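Local coordinates for macrolide export ATP-binding/permease protein MacB (Actinobacillus actinomycetemcomitans, PDB 3FTJ) that probably exports macrolides, serving as the ATP-driven inner-membrane component of the tripartite MacAB-TdeA efflux system, here represented by its periplasmic region, at residues N14-F19 against K191-L196; N41-Q46 against I176-S181; V107-S112 against A116-E121; A72-I77 against S161-K166. One frame throughout, in Å; residues are numbered along the deposited sequence.

In the fold
All four contacts lie in the MacB-like periplasmic core; the ATP-binding domain of the protein is not part of this chain. Contacts 1 and 2 touch, with centres about 8 Å apart: strands 15-20 and 175-180 are antiparallel neighbours, and helices 186-201 and 37-44 each press on this pair. Contacts 3 and 4 belong to the strand-rich part of the chain that comes between strands 49-64 and 175-180. Their centres are about 18 Å apart, and their nearest atoms about 5 Å. The two regions are well separated, contact 1 lying about 34 Å from contact 3 between centres. Contact 4 is closer to the first pair, its centre about 20 Å from that of contact 2.

Contact 1 (N14-F19 against K191-L196); sequences NTMTIF and KSLTEL
Leu-193 drives its CD2 methyl against the tip of Ile-18, where CD1 lies only 3.4 Å from Leu-193 CD2, tighter than an ordinary methyl contact. The two side chains reach out of helix and strand to meet tip to tip, and CG1 of Ile-18 follows at 4.0 Å from the same CD2. The leucine gets there because its CG is turned opposite the backbone nitrogen (chi1 -159°), which carries the branched end out from the helix toward the sheet. Its other methyl, CD1, faces Met-16, whose SD stands 4.3 Å from Leu-193 CD1. Met-16 is extended beyond CB, and its long, unbranched chain reaches Leu-193 CD1 at a looser distance, whereas the branched isoleucine meets the leucine closely. No hydrogen bond joins the segments; the contact is wholly apolar and buried. Met-16 and Ile-18, two residues apart on the strand, both face the helix, while Thr-17 between them faces away and bonds through OG1 to Thr-177. Around this spot, strand 15-20 runs between strands 175-180 and 206-209, Leu-193 also touches Val-178 and Ile-208 on them, and Leu-43 of helix 37-44 adjoins both Leu-193 and Ile-18.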
loop_
_atom_site.group_PDB
_atom_site.type_symbol
_atom_site.label_atom_id
_atom_site.label_comp_id
_atom_site.label_asym_id
_atom_site.label_seq_id
_atom_site.Cartn_x
_atom_site.Cartn_y
_atom_site.Cartn_z
ATOM N N ASN A 14 15.727 1.568 0.680
ATOM C CA ASN A 14 15.451 1.715 2.107
ATOM C C ASN A 14 14.029 1.308 2.487
ATOM O O ASN A 14 13.595 1.527 3.620
ATOM C CB ASN A 14 15.747 3.144 2.573
ATOM C CG ASN A 14 17.195 3.327 3.017
ATOM O OD1 ASN A 14 17.785 2.440 3.641
ATOM N ND2 ASN A 14 17.769 4.486 2.704
ATOM N N THR A 15 13.309 0.716 1.538
ATOM C CA THR A 15 11.968 0.213 1.799
ATOM C C THR A 15 11.855 -1.275 1.491
ATOM O O THR A 15 12.504 -1.785 0.580
ATOM C CB THR A 15 10.917 0.953 0.962
ATOM O OG1 THR A 15 11.120 0.652 -0.420
ATOM C CG2 THR A 15 11.023 2.455 1.174
ATOM N N MET A 16 11.029 -1.969 2.263
ATOM C CA MET A 16 10.742 -3.373 2.015
ATOM C C MET A 16 9.248 -3.563 2.116
ATOM O O MET A 16 8.607 -2.948 2.965
ATOM C CB MET A 16 11.420 -4.257 3.051
ATOM C CG MET A 16 12.916 -4.096 3.094
ATOM S SD MET A 16 13.656 -5.122 4.369
ATOM C CE MET A 16 15.376 -4.659 4.152
ATOM N N THR A 17 8.697 -4.411 1.250
ATOM C CA THR A 17 7.271 -4.716 1.273
ATOM C C THR A 17 7.073 -6.181 1.629
ATOM O O THR A 17 7.629 -7.071 0.983
ATOM C CB THR A 17 6.596 -4.409 -0.082
ATOM O OG1 THR A 17 6.834 -3.039 -0.436
ATOM C CG2 THR A 17 5.081 -4.658 -0.013
ATOM N N ILE A 18 6.291 -6.420 2.672
ATOM C CA ILE A 18 5.991 -7.768 3.119
ATOM C C ILE A 18 4.637 -8.225 2.565
ATOM O O ILE A 18 3.634 -7.524 2.706
ATOM C CB ILE A 18 5.986 -7.829 4.646
ATOM C CG1 ILE A 18 7.259 -7.172 5.189
ATOM C CG2 ILE A 18 5.873 -9.268 5.122
ATOM C CD1 ILE A 18 7.066 -6.452 6.484
ATOM N N PHE A 19 4.624 -9.397 1.932
ATOM C CA PHE A 19 3.439 -9.943 1.276
ATOM C C PHE A 19 3.040 -11.289 1.874
ATOM O O PHE A 19 3.894 -12.049 2.316
ATOM C CB PHE A 19 3.720 -10.180 -0.210
ATOM C CG PHE A 19 3.862 -8.927 -1.016
ATOM C CD1 PHE A 19 2.749 -8.283 -1.520
ATOM C CD2 PHE A 19 5.112 -8.404 -1.288
ATOM C CE1 PHE A 19 2.876 -7.132 -2.266
ATOM C CE2 PHE A 19 5.243 -7.256 -2.038
ATOM C CZ PHE A 19 4.124 -6.622 -2.529
ATOM N N LYS A 191 16.571 -9.362 8.099
ATOM C CA LYS A 191 16.649 -10.535 8.961
ATOM C C LYS A 191 15.861 -10.367 10.255
ATOM O O LYS A 191 15.146 -11.277 10.664
ATOM C CB LYS A 191 18.105 -10.878 9.289
ATOM C CG LYS A 191 18.885 -11.454 8.117
ATOM C CD LYS A 191 20.323 -11.774 8.510
ATOM C CE LYS A 191 20.381 -12.799 9.644
ATOM N NZ LYS A 191 21.786 -13.049 10.116
ATOM N N SER A 192 16.018 -9.222 10.913
ATOM C CA SER A 192 15.283 -8.955 12.150
ATOM C C SER A 192 13.782 -8.962 11.875
ATOM O O SER A 192 12.992 -9.525 12.631
ATOM C CB SER A 192 15.674 -7.594 12.725
ATOM O OG SER A 192 17.080 -7.431 12.773
ATOM N N LEU A 193 13.407 -8.318 10.779
ATOM C CA LEU A 193 12.022 -8.186 10.375
ATOM C C LEU A 193 11.424 -9.566 10.102
ATOM O O LEU A 193 10.314 -9.871 10.533
ATOM C CB LEU A 193 11.968 -7.308 9.128
ATOM C CG LEU A 193 10.674 -6.606 8.762
ATOM C CD1 LEU A 193 10.953 -5.605 7.650
ATOM C CD2 LEU A 193 9.653 -7.629 8.329
ATOM N N THR A 194 12.177 -10.398 9.387
ATOM C CA THR A 194 11.768 -11.770 9.099
ATOM C C THR A 194 11.607 -12.582 10.371
ATOM O O THR A 194 10.624 -13.294 10.547
ATOM C CB THR A 194 12.787 -12.484 8.216
ATOM O OG1 THR A 194 12.867 -11.822 6.950
ATOM C CG2 THR A 194 12.380 -13.941 8.006
ATOM N N GLU A 195 12.577 -12.489 11.267
ATOM C CA GLU A 195 12.484 -13.252 12.503
ATOM C C GLU A 195 11.304 -12.816 13.367
ATOM O O GLU A 195 10.613 -13.656 13.932
ATOM C CB GLU A 195 13.806 -13.219 13.275
ATOM C CG GLU A 195 14.835 -14.153 12.667
ATOM C CD GLU A 195 14.226 -15.501 12.277
ATOM O OE1 GLU A 195 13.580 -16.138 13.141
ATOM O OE2 GLU A 195 14.387 -15.925 11.107
ATOM N N LEU A 196 11.060 -11.509 13.446
ATOM C CA LEU A 196 9.946 -11.001 14.239
ATOM C C LEU A 196 8.603 -11.508 13.700
ATOM O O LEU A 196 7.775 -12.025 14.458
ATOM C CB LEU A 196 9.963 -9.472 14.295
ATOM C CG LEU A 196 8.821 -8.758 15.033
ATOM C CD1 LEU A 196 8.709 -9.208 16.485
ATOM C CD2 LEU A 196 9.017 -7.246 14.960
#

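Contact 2 (N41-Q46 against I176-S181); sequences NTLSKQ and ITVKIS
Leu-43 makes the apolar contact of this pair through one methyl, CD1, which faces two residues of the strand. Its nearer neighbour is Ile-176: CG2 lies 4.1 Å from Leu-43 CD1, and Ile-176 CD1 is 4.2 Å from that same methyl, so the leucine rests against both branches of the isoleucine as the two side chains cross obliquely. The torsion about CA-CB of Ile-176 (chi1 -62°) sets CG2 opposite the backbone nitrogen and brings CG1 beside it, presenting both arms. Val-178 lies a little farther off, its CG1 4.4 Å from Leu-43 CD1. Beta-branched residues suit the strand, and the flexible leucine suits the helix.

Polar interactions do not link the segments; they tie each one internally or to its surroundings. Within 41-46, Lys-45 N hydrogen-bonds to Thr-42 O at 3.1 Å and Gln-46 N to Leu-43 O at the same distance, while Lys-45 NZ reaches Asn-41 OD1 weakly. On the strand, Lys-179 forms a salt bridge with Asp-182.

Strands 206-209, 15-20, 175-180 and 49-64 lie side by side in that order, each antiparallel to the next, with helices 37-44 and 186-201 over one face. This is the two-layer beta-alpha-beta-beta-alpha-beta sandwich of the ferredoxin-like fold, interrupted by a long insertion between its second and third strands, and consistent with the resemblance of this periplasmic region to the porter domains of RND pumps.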
loop_
_atom_site.group_PDB
_atom_site.type_symbol
_atom_site.label_atom_id
_atom_site.label_comp_id
_atom_site.label_asym_id
_atom_site.label_seq_id
_atom_site.Cartn_x
_atom_site.Cartn_y
_atom_site.Cartn_z
ATOM N N ASN A 41 1.523 -2.813 13.742
ATOM C CA ASN A 41 1.727 -2.039 14.958
ATOM C C ASN A 41 3.041 -2.425 15.635
ATOM O O ASN A 41 3.832 -1.567 16.015
ATOM C CB ASN A 41 0.551 -2.238 15.914
ATOM C CG ASN A 41 0.617 -1.318 17.122
ATOM O OD1 ASN A 41 0.702 -1.778 18.262
ATOM N ND2 ASN A 41 0.596 -0.011 16.877
ATOM N N THR A 42 3.281 -3.721 15.775
ATOM C CA THR A 42 4.518 -4.194 16.385
ATOM C C THR A 42 5.751 -3.772 15.590
ATOM O O THR A 42 6.774 -3.383 16.164
ATOM C CB THR A 42 4.488 -5.703 16.552
ATOM O OG1 THR A 42 3.389 -6.042 17.402
ATOM C CG2 THR A 42 5.791 -6.201 17.182
ATOM N N LEU A 43 5.652 -3.827 14.268
ATOM C CA LEU A 43 6.750 -3.388 13.414
ATOM C C LEU A 43 7.036 -1.900 13.604
ATOM O O LEU A 43 8.189 -1.481 13.638
ATOM C CB LEU A 43 6.452 -3.692 11.943
ATOM C CG LEU A 43 6.440 -5.176 11.553
ATOM C CD1 LEU A 43 5.776 -5.387 10.188
ATOM C CD2 LEU A 43 7.850 -5.735 11.544
ATOM N N SER A 44 5.984 -1.104 13.739
ATOM C CA SER A 44 6.147 0.343 13.875
ATOM C C SER A 44 6.958 0.697 15.112
ATOM O O SER A 44 7.463 1.815 15.231
ATOM C CB SER A 44 4.793 1.041 13.955
ATOM O OG SER A 44 4.105 0.653 15.131
ATOM N N LYS A 45 7.081 -0.261 16.027
ATOM C CA LYS A 45 7.764 -0.022 17.290
ATOM C C LYS A 45 9.236 -0.435 17.305
ATOM O O LYS A 45 9.965 -0.087 18.231
ATOM C CB LYS A 45 7.000 -0.679 18.441
ATOM C CG LYS A 45 5.719 0.064 18.778
ATOM C CD LYS A 45 4.813 -0.719 19.696
ATOM C CE LYS A 45 3.598 0.130 20.070
ATOM N NZ LYS A 45 2.545 -0.639 20.796
ATOM N N GLN A 46 9.673 -1.177 16.291
ATOM C CA GLN A 46 11.076 -1.566 16.206
ATOM C C GLN A 46 11.917 -0.320 15.987
ATOM O O GLN A 46 11.507 0.603 15.285
ATOM C CB GLN A 46 11.311 -2.576 15.077
ATOM C CG GLN A 46 10.471 -3.829 15.204
ATOM C CD GLN A 46 10.324 -4.282 16.645
ATOM O OE1 GLN A 46 9.213 -4.358 17.174
ATOM N NE2 GLN A 46 11.445 -4.580 17.289
ATOM N N ILE A 176 2.454 -5.078 3.840
ATOM C CA ILE A 176 2.941 -4.027 4.717
ATOM C C ILE A 176 4.245 -3.498 4.147
ATOM O O ILE A 176 5.199 -4.254 3.956
ATOM C CB ILE A 176 3.255 -4.582 6.133
ATOM C CG1 ILE A 176 1.993 -5.134 6.798
ATOM C CG2 ILE A 176 3.898 -3.513 7.000
ATOM C CD1 ILE A 176 2.280 -6.025 8.004
ATOM N N THR A 177 4.304 -2.208 3.867
ATOM C CA THR A 177 5.569 -1.626 3.446
ATOM C C THR A 177 6.214 -0.895 4.619
ATOM O O THR A 177 5.570 -0.076 5.274
ATOM C CB THR A 177 5.402 -0.676 2.253
ATOM O OG1 THR A 177 4.801 -1.385 1.159
ATOM C CG2 THR A 177 6.757 -0.132 1.818
ATOM N N VAL A 178 7.478 -1.215 4.888
ATOM C CA VAL A 178 8.221 -0.589 5.973
ATOM C C VAL A 178 9.324 0.288 5.392
ATOM O O VAL A 178 9.934 -0.055 4.379
ATOM C CB VAL A 178 8.853 -1.630 6.943
ATOM C CG1 VAL A 178 7.810 -2.622 7.449
ATOM C CG2 VAL A 178 9.988 -2.363 6.279
ATOM N N LYS A 179 9.559 1.432 6.025
ATOM C CA LYS A 179 10.686 2.278 5.670
ATOM C C LYS A 179 11.757 2.014 6.706
ATOM O O LYS A 179 11.523 2.172 7.906
ATOM C CB LYS A 179 10.289 3.752 5.692
ATOM C CG LYS A 179 10.988 4.620 4.648
ATOM C CD LYS A 179 12.458 4.847 4.971
ATOM C CE LYS A 179 13.046 5.927 4.063
ATOM N NZ LYS A 179 14.473 6.242 4.372
ATOM N N ILE A 180 12.922 1.588 6.230
ATOM C CA ILE A 180 14.037 1.222 7.095
ATOM C C ILE A 180 14.794 2.466 7.571
ATOM O O ILE A 180 14.950 3.431 6.819
ATOM C CB ILE A 180 14.991 0.260 6.347
ATOM C CG1 ILE A 180 14.379 -1.135 6.274
ATOM C CG2 ILE A 180 16.329 0.174 7.022
ATOM C CD1 ILE A 180 14.009 -1.700 7.626
ATOM N N SER A 181 15.233 2.449 8.827
ATOM C CA SER A 181 16.071 3.523 9.358
ATOM C C SER A 181 17.237 3.783 8.410
ATOM O O SER A 181 17.856 2.850 7.896
ATOM C CB SER A 181 16.603 3.175 10.757
ATOM O OG SER A 181 15.549 3.053 11.702
#

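Contact 3 (V107-S112 against A116-E121); sequences VVLDES and AIFANE
Leu-109 brings its CD1 methyl to the edge of the Phe-118 ring, near the ring plane, and this is the tightly packed part of the contact. The methyl is 3.7 Å from Phe-118 CE1 and 3.8 Å from CD1 of that ring, so it sits alongside one ring bond, the two side chains crossing at about a right angle. With chi1 at -74°, the phenylalanine ring stands opposite its own carbonyl carbon and leans back toward the strand that leads into the helix. One face of the ring carries CG2 of Ile-117, 3.7 Å above the plane and displaced toward the rim. Large apolar residues suit this place, since both Leu-109 and Phe-118 are buried.

The other side of the contact is looser and polar. A regular helical bond runs from Ala-116 N to Ser-112 O at 3.0 Å. Small Ala-116 is exposed to solvent, as are Ala-119, Asn-120 and Glu-121 in the type II' turn that follows the helix. Ala-119 takes the positive phi this turn needs, and Glu-121 N closes it on Phe-118 O at 2.7 Å. Lys-114 holds the turn from within the helix by bonding to the carbonyls of Ala-119 and Glu-121. Asp-110 occupies the N-cap position, although the placing of its OD2 is doubtful.

Strand 106-110 thus passes directly into helix 111-118. The strand lies between strands 133-141 and 155-159, with Leu-109 touching Val-137 and Leu-156, while Ile-117 and Phe-118 pack on strand 49-64.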
loop_
_atom_site.group_PDB
_atom_site.type_symbol
_atom_site.label_atom_id
_atom_site.label_comp_id
_atom_site.label_asym_id
_atom_site.label_seq_id
_atom_site.Cartn_x
_atom_site.Cartn_y
_atom_site.Cartn_z
ATOM N N VAL A 107 -11.117 10.046 0.214
ATOM C CA VAL A 107 -10.314 9.355 -0.768
ATOM C C VAL A 107 -9.348 10.295 -1.464
ATOM O O VAL A 107 -9.648 11.475 -1.685
ATOM C CB VAL A 107 -11.216 8.595 -1.789
ATOM C CG1 VAL A 107 -12.128 9.548 -2.527
ATOM C CG2 VAL A 107 -10.362 7.815 -2.755
ATOM N N VAL A 108 -8.171 9.774 -1.780
ATOM C CA VAL A 108 -7.207 10.502 -2.591
ATOM C C VAL A 108 -7.151 9.848 -3.972
ATOM O O VAL A 108 -6.956 8.641 -4.083
ATOM C CB VAL A 108 -5.808 10.524 -1.927
ATOM C CG1 VAL A 108 -4.773 11.109 -2.870
ATOM C CG2 VAL A 108 -5.852 11.315 -0.611
ATOM N N LEU A 109 -7.341 10.642 -5.024
ATOM C CA LEU A 109 -7.377 10.106 -6.377
ATOM C C LEU A 109 -6.009 10.032 -7.049
ATOM O O LEU A 109 -5.105 10.826 -6.784
ATOM C CB LEU A 109 -8.328 10.911 -7.259
ATOM C CG LEU A 109 -9.794 10.955 -6.841
ATOM C CD1 LEU A 109 -10.604 11.625 -7.941
ATOM C CD2 LEU A 109 -10.313 9.558 -6.570
ATOM N N ASP A 110 -5.886 9.044 -7.920
ATOM C CA ASP A 110 -4.777 8.922 -8.848
ATOM C C ASP A 110 -4.943 9.991 -9.931
ATOM O O ASP A 110 -6.054 10.433 -10.211
ATOM C CB ASP A 110 -4.863 7.530 -9.475
ATOM C CG ASP A 110 -3.706 7.209 -10.349
ATOM O OD1 ASP A 110 -2.944 6.281 -9.996
ATOM O OD2 ASP A 110 -3.564 7.878 -11.395
ATOM N N GLU A 111 -3.838 10.409 -10.535
ATOM C CA GLU A 111 -3.881 11.376 -11.623
ATOM C C GLU A 111 -4.837 10.900 -12.712
ATOM O O GLU A 111 -5.744 11.625 -13.136
ATOM C CB GLU A 111 -2.480 11.554 -12.210
ATOM C CG GLU A 111 -2.279 12.823 -12.993
ATOM C CD GLU A 111 -1.955 14.002 -12.100
ATOM O OE1 GLU A 111 -2.660 14.180 -11.083
ATOM O OE2 GLU A 111 -1.001 14.752 -12.418
ATOM N N SER A 112 -4.640 9.667 -13.155
ATOM C CA SER A 112 -5.458 9.124 -14.229
ATOM C C SER A 112 -6.887 8.811 -13.777
ATOM O O SER A 112 -7.808 8.780 -14.596
ATOM C CB SER A 112 -4.791 7.895 -14.855
ATOM O OG SER A 112 -4.443 6.947 -13.864
ATOM N N ALA A 116 -10.213 10.298 -15.567
ATOM C CA ALA A 116 -11.246 9.383 -16.048
ATOM C C ALA A 116 -12.623 9.709 -15.485
ATOM O O ALA A 116 -13.635 9.619 -16.182
ATOM C CB ALA A 116 -10.872 7.941 -15.720
ATOM N N ILE A 117 -12.653 10.103 -14.221
ATOM C CA ILE A 117 -13.902 10.298 -13.501
ATOM C C ILE A 117 -14.371 11.745 -13.526
ATOM O O ILE A 117 -15.566 12.018 -13.466
ATOM C CB ILE A 117 -13.719 9.919 -12.032
ATOM C CG1 ILE A 117 -13.352 8.445 -11.900
ATOM C CG2 ILE A 117 -14.966 10.245 -11.235
ATOM C CD1 ILE A 117 -12.689 8.150 -10.578
ATOM N N PHE A 118 -13.425 12.673 -13.592
ATOM C CA PHE A 118 -13.755 14.087 -13.449
ATOM C C PHE A 118 -13.340 14.943 -14.644
ATOM O O PHE A 118 -13.765 16.087 -14.766
ATOM C CB PHE A 118 -13.159 14.645 -12.154
ATOM C CG PHE A 118 -13.890 14.202 -10.916
ATOM C CD1 PHE A 118 -13.287 13.360 -9.995
ATOM C CD2 PHE A 118 -15.193 14.617 -10.681
ATOM C CE1 PHE A 118 -13.965 12.949 -8.859
ATOM C CE2 PHE A 118 -15.881 14.206 -9.545
ATOM C CZ PHE A 118 -15.265 13.371 -8.635
ATOM N N ALA A 119 -12.521 14.380 -15.528
ATOM C CA ALA A 119 -12.022 15.119 -16.679
ATOM C C ALA A 119 -11.513 16.491 -16.244
ATOM O O ALA A 119 -10.530 16.584 -15.508
ATOM C CB ALA A 119 -13.110 15.252 -17.736
ATOM N N ASN A 120 -12.194 17.551 -16.679
ATOM C CA ASN A 120 -11.757 18.915 -16.383
ATOM C C ASN A 120 -12.499 19.549 -15.208
ATOM O O ASN A 120 -12.267 20.712 -14.867
ATOM C CB ASN A 120 -11.856 19.800 -17.633
ATOM C CG ASN A 120 -10.801 19.452 -18.679
ATOM O OD1 ASN A 120 -9.608 19.690 -18.476
ATOM N ND2 ASN A 120 -11.241 18.882 -19.802
ATOM N N GLU A 121 -13.381 18.776 -14.585
ATOM C CA GLU A 121 -14.107 19.227 -13.400
ATOM C C GLU A 121 -13.205 19.252 -12.167
ATOM O O GLU A 121 -12.229 18.501 -12.075
ATOM C CB GLU A 121 -15.307 18.311 -13.138
ATOM C CG GLU A 121 -16.181 18.074 -14.363
ATOM C CD GLU A 121 -17.001 16.793 -14.268
ATOM O OE1 GLU A 121 -17.453 16.443 -13.156
ATOM O OE2 GLU A 121 -17.192 16.135 -15.312
#

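Contact 4 (A72-I77 against S161-K166); sequences ANLYGI and STVLNK
Val-163 has CG1 opposite its backbone nitrogen (chi1 172°), which leaves CG2 opposite the carbonyl carbon and pointing into strand 72-77; Leu-74, with chi1 -179°, swings its own branched end along the strand to meet that methyl. The result is helix-on-sheet packing in the strand-rich part of the MacB-like periplasmic core. Strand 155-159, parallel to strand 67-77, runs straight into helix 160-168, which then crosses back over the neighbouring strand. The axes of segments 72-77 and 161-166 approach to 7.0 Å and make an angle of 110°, so the helix lies across the strand rather than along it.

Such closeness depends on Gly-76. Having no side chain, it lets the helix settle directly on the strand's backbone, and its CA is 3.4 Å from Val-163 CG2 and 3.7 Å from Val-163 CB. The compact valine suits the tight spot from the helix side, with a branch on CB but no longer arm to accommodate. Beside it the packing relaxes: Leu-74 CD2 is 4.0 Å from Val-163 CG2, and the two side chains slide past each other in opposite directions, so the leucine packs beside Gly-76 and goes on to touch Leu-156 and Phe-135.

Tyr-75 faces away from the helix, where its ring meets that of Tyr-157 at a shallow angle. The helix is tied elsewhere by polar groups, Ser-161 OG bonding to Val-100 O and Thr-162 OG1 to Asn-104 O. Across the buried contact itself no hydrogen bond forms, and the carbonyl oxygen of Tyr-75 lies 4.0 Å from the Val-163 CG2 methyl.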
loop_
_atom_site.group_PDB
_atom_site.type_symbol
_atom_site.label_atom_id
_atom_site.label_comp_id
_atom_site.label_asym_id
_atom_site.label_seq_id
_atom_site.Cartn_x
_atom_site.Cartn_y
_atom_site.Cartn_z
ATOM N N ALA A 72 -12.744 -0.281 -10.394
ATOM C CA ALA A 72 -12.065 0.764 -9.653
ATOM C C ALA A 72 -11.433 0.074 -8.457
ATOM O O ALA A 72 -12.101 -0.685 -7.754
ATOM C CB ALA A 72 -13.050 1.818 -9.193
ATOM N N ASN A 73 -10.148 0.332 -8.242
ATOM C CA ASN A 73 -9.413 -0.217 -7.114
ATOM C C ASN A 73 -9.358 0.741 -5.947
ATOM O O ASN A 73 -8.752 1.811 -6.042
ATOM C CB ASN A 73 -7.994 -0.560 -7.541
ATOM C CG ASN A 73 -7.966 -1.555 -8.665
ATOM O OD1 ASN A 73 -8.505 -2.652 -8.541
ATOM N ND2 ASN A 73 -7.356 -1.173 -9.785
ATOM N N LEU A 74 -10.000 0.361 -4.851
ATOM C CA LEU A 74 -9.896 1.110 -3.607
ATOM C C LEU A 74 -8.827 0.474 -2.744
ATOM O O LEU A 74 -8.929 -0.695 -2.377
ATOM C CB LEU A 74 -11.223 1.115 -2.851
ATOM C CG LEU A 74 -11.281 1.894 -1.534
ATOM C CD1 LEU A 74 -11.034 3.392 -1.748
ATOM C CD2 LEU A 74 -12.640 1.667 -0.876
ATOM N N TYR A 75 -7.797 1.251 -2.437
ATOM C CA TYR A 75 -6.747 0.828 -1.526
ATOM C C TYR A 75 -7.012 1.408 -0.153
ATOM O O TYR A 75 -7.365 2.584 -0.023
ATOM C CB TYR A 75 -5.392 1.314 -2.022
ATOM C CG TYR A 75 -4.938 0.646 -3.287
ATOM C CD1 TYR A 75 -4.268 -0.575 -3.247
ATOM C CD2 TYR A 75 -5.181 1.227 -4.524
ATOM C CE1 TYR A 75 -3.857 -1.200 -4.411
ATOM C CE2 TYR A 75 -4.765 0.614 -5.690
ATOM C CZ TYR A 75 -4.102 -0.600 -5.625
ATOM O OH TYR A 75 -3.687 -1.208 -6.788
ATOM N N GLY A 76 -6.864 0.567 0.866
ATOM C CA GLY A 76 -6.908 1.012 2.243
ATOM C C GLY A 76 -5.477 0.990 2.705
ATOM O O GLY A 76 -4.916 -0.081 2.917
ATOM N N ILE A 77 -4.875 2.166 2.834
ATOM C CA ILE A 77 -3.435 2.253 3.111
ATOM C C ILE A 77 -3.103 3.183 4.278
ATOM O O ILE A 77 -3.982 3.875 4.801
ATOM C CB ILE A 77 -2.627 2.673 1.840
ATOM C CG1 ILE A 77 -3.311 3.822 1.086
ATOM C CG2 ILE A 77 -2.472 1.499 0.897
ATOM C CD1 ILE A 77 -3.475 5.111 1.873
ATOM N N SER A 161 -7.863 1.906 7.830
ATOM C CA SER A 161 -8.859 1.732 8.884
ATOM C C SER A 161 -10.283 1.842 8.334
ATOM O O SER A 161 -11.147 1.016 8.638
ATOM C CB SER A 161 -8.634 2.760 9.995
ATOM O OG SER A 161 -8.538 4.069 9.453
ATOM N N THR A 162 -10.516 2.866 7.524
ATOM C CA THR A 162 -11.802 3.059 6.854
ATOM C C THR A 162 -12.182 1.875 5.977
ATOM O O THR A 162 -13.321 1.415 5.992
ATOM C CB THR A 162 -11.763 4.303 5.965
ATOM O OG1 THR A 162 -11.226 5.396 6.717
ATOM C CG2 THR A 162 -13.163 4.661 5.478
ATOM N N VAL A 163 -11.217 1.376 5.216
ATOM C CA VAL A 163 -11.476 0.284 4.290
ATOM C C VAL A 163 -11.745 -1.024 5.033
ATOM O O VAL A 163 -12.655 -1.770 4.686
ATOM C CB VAL A 163 -10.325 0.136 3.280
ATOM C CG1 VAL A 163 -10.495 -1.113 2.446
ATOM C CG2 VAL A 163 -10.293 1.344 2.393
ATOM N N LEU A 164 -10.966 -1.282 6.075
ATOM C CA LEU A 164 -11.145 -2.479 6.876
ATOM C C LEU A 164 -12.463 -2.397 7.637
ATOM O O LEU A 164 -13.237 -3.339 7.645
ATOM C CB LEU A 164 -9.983 -2.646 7.867
ATOM C CG LEU A 164 -8.624 -3.052 7.288
ATOM C CD1 LEU A 164 -7.538 -2.911 8.333
ATOM C CD2 LEU A 164 -8.671 -4.483 6.735
ATOM N N ASN A 165 -12.705 -1.268 8.291
ATOM C CA ASN A 165 -13.872 -1.132 9.156
ATOM C C ASN A 165 -15.186 -1.130 8.368
ATOM O O ASN A 165 -16.179 -1.691 8.813
ATOM C CB ASN A 165 -13.761 0.127 10.030
ATOM C CG ASN A 165 -12.708 -0.004 11.139
ATOM O OD1 ASN A 165 -12.399 -1.105 11.595
ATOM N ND2 ASN A 165 -12.167 1.132 11.583
ATOM N N LYS A 166 -15.178 -0.521 7.187
ATOM C CA LYS A 166 -16.415 -0.264 6.452
ATOM C C LYS A 166 -16.583 -1.069 5.163
ATOM O O LYS A 166 -17.704 -1.253 4.688
ATOM C CB LYS A 166 -16.549 1.235 6.154
ATOM C CG LYS A 166 -16.708 2.100 7.410
ATOM C CD LYS A 166 -16.510 3.580 7.098
ATOM C CE LYS A 166 -16.944 4.473 8.262
ATOM N NZ LYS A 166 -15.916 4.551 9.336
#